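Local coordinates for carboxypeptidase A (Helicoverpa armigera, PDB 1JQG), which probably acts as a zinc-dependent metallocarboxypeptidase of the M14 family, removing residues from the C-terminal end of peptide chains, here captured as its proenzyme, at residues T191-I195 / I214-V218. Numbering follows the deposited sequence.
Sequences TLYAI and IILPV
In the alpha/beta fold of M14 carboxypeptidases, this contact packs the helix of a beta-alpha-beta unit onto the mixed sheet: helix 187-200 connects strand 173-178 to its parallel neighbour 212-216 and lies on one face of both. Residues 191-195 are regular alpha-helix; 214-216 are extended (phi -117 to -128°), and Pro-217 (phi/psi -59/-58°) turns the chain out of the strand. The two axes run roughly antiparallel, at 141° and 9.1 Å apart, and the CA atoms of Thr-191 and Pro-217 come within 6.0 Å. The main bump is Ile-215 (chi1 m, chi2 t), pointing at the helix: its CD1 enters the hollow between Ala-194 CB (4.1 Å) and Ile-195 CG1 (3.8 Å), where the small alanine leaves room. Ile-195, also m and t, reaches back so that its CD1 meets Pro-217 CG at 4.1 Å. The proline ring fills the next hollow, with Leu-192 CD1 4.1 Å from its CB and Thr-191 CG2 3.7 Å from its CA. Leu-216 points to the other face of the sheet, its side chain about 11 Å from that of the zinc ligand His-306. Met-176 of strand 173-178 and Leu-159 of strand 155-161 extend the buried, largely apolar layer under the helix. Thr-191 takes chi1 t, setting its OG1 3.3 Å from Ile-215 CG2.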
loop_
_atom_site.group_PDB
_atom_site.type_symbol
_atom_site.label_atom_id
_atom_site.label_comp_id
_atom_site.label_asym_id
_atom_site.label_seq_id
_atom_site.Cartn_x
_atom_site.Cartn_y
_atom_site.Cartn_z
ATOM N N THR A 191 3.632 -2.920 8.903
ATOM C CA THR A 191 4.988 -3.383 8.659
ATOM C C THR A 191 5.880 -3.148 9.857
ATOM O O THR A 191 6.903 -3.782 10.119
ATOM C CB THR A 191 5.544 -2.669 7.390
ATOM O OG1 THR A 191 6.487 -3.440 6.658
ATOM C CG2 THR A 191 6.080 -1.292 7.727
ATOM N N LEU A 192 5.544 -2.172 10.691
ATOM C CA LEU A 192 6.289 -1.836 11.889
ATOM C C LEU A 192 5.992 -2.832 12.992
ATOM O O LEU A 192 6.730 -3.118 13.952
ATOM C CB LEU A 192 5.913 -0.392 12.310
ATOM C CG LEU A 192 6.989 0.709 12.199
ATOM C CD1 LEU A 192 7.821 0.553 10.966
ATOM C CD2 LEU A 192 6.314 2.064 12.256
ATOM N N TYR A 193 4.778 -3.389 12.961
ATOM C CA TYR A 193 4.370 -4.349 13.985
ATOM C C TYR A 193 5.115 -5.640 13.743
ATOM O O TYR A 193 5.543 -6.293 14.698
ATOM C CB TYR A 193 2.848 -4.546 13.952
ATOM C CG TYR A 193 2.276 -5.227 15.170
ATOM C CD1 TYR A 193 1.861 -4.461 16.266
ATOM C CD2 TYR A 193 2.153 -6.596 15.247
ATOM C CE1 TYR A 193 1.332 -5.076 17.401
ATOM C CE2 TYR A 193 1.621 -7.200 16.363
ATOM C CZ TYR A 193 1.228 -6.442 17.439
ATOM O OH TYR A 193 0.717 -7.093 18.532
ATOM N N ALA A 194 5.277 -5.979 12.457
ATOM C CA ALA A 194 6.027 -7.176 12.067
ATOM C C ALA A 194 7.471 -7.170 12.566
ATOM O O ALA A 194 8.090 -8.183 12.927
ATOM C CB ALA A 194 5.982 -7.357 10.569
ATOM N N ILE A 195 8.121 -6.008 12.541
ATOM C CA ILE A 195 9.452 -5.810 13.103
ATOM C C ILE A 195 9.408 -5.991 14.618
ATOM O O ILE A 195 10.352 -6.513 15.235
ATOM C CB ILE A 195 9.969 -4.395 12.751
ATOM C CG1 ILE A 195 10.219 -4.284 11.245
ATOM C CG2 ILE A 195 11.229 -4.072 13.503
ATOM C CD1 ILE A 195 10.588 -2.910 10.721
ATOM N N ILE A 214 12.682 -9.820 5.024
ATOM C CA ILE A 214 13.098 -8.577 4.429
ATOM C C ILE A 214 11.914 -7.651 4.642
ATOM O O ILE A 214 10.808 -7.905 4.153
ATOM C CB ILE A 214 13.440 -8.713 2.941
ATOM C CG1 ILE A 214 14.738 -9.518 2.743
ATOM C CG2 ILE A 214 13.598 -7.330 2.278
ATOM C CD1 ILE A 214 15.123 -9.819 1.309
ATOM N N ILE A 215 12.131 -6.526 5.334
ATOM C CA ILE A 215 11.067 -5.566 5.578
ATOM C C ILE A 215 11.480 -4.177 5.159
ATOM O O ILE A 215 12.457 -3.646 5.689
ATOM C CB ILE A 215 10.644 -5.591 7.060
ATOM C CG1 ILE A 215 10.205 -7.015 7.465
ATOM C CG2 ILE A 215 9.508 -4.591 7.307
ATOM C CD1 ILE A 215 9.683 -7.158 8.876
ATOM N N LEU A 216 10.680 -3.573 4.280
ATOM C CA LEU A 216 10.907 -2.207 3.793
ATOM C C LEU A 216 9.737 -1.307 4.220
ATOM O O LEU A 216 8.656 -1.301 3.617
ATOM C CB LEU A 216 11.075 -2.213 2.263
ATOM C CG LEU A 216 11.212 -0.877 1.540
ATOM C CD1 LEU A 216 12.442 -0.090 1.956
ATOM C CD2 LEU A 216 11.323 -1.043 0.028
ATOM N N PRO A 217 9.893 -0.581 5.327
ATOM C CA PRO A 217 8.854 0.279 5.886
ATOM C C PRO A 217 8.386 1.366 4.941
ATOM O O PRO A 217 7.187 1.577 4.737
ATOM C CB PRO A 217 9.424 0.739 7.191
ATOM C CG PRO A 217 10.517 -0.252 7.543
ATOM C CD PRO A 217 11.084 -0.644 6.195
ATOM N N VAL A 218 9.251 2.249 4.456
ATOM C CA VAL A 218 8.964 3.382 3.627
ATOM C C VAL A 218 9.525 3.240 2.215
ATOM O O VAL A 218 10.636 3.601 1.878
ATOM C CB VAL A 218 9.508 4.698 4.221
ATOM C CG1 VAL A 218 8.902 5.885 3.471
ATOM C CG2 VAL A 218 9.173 4.794 5.697
#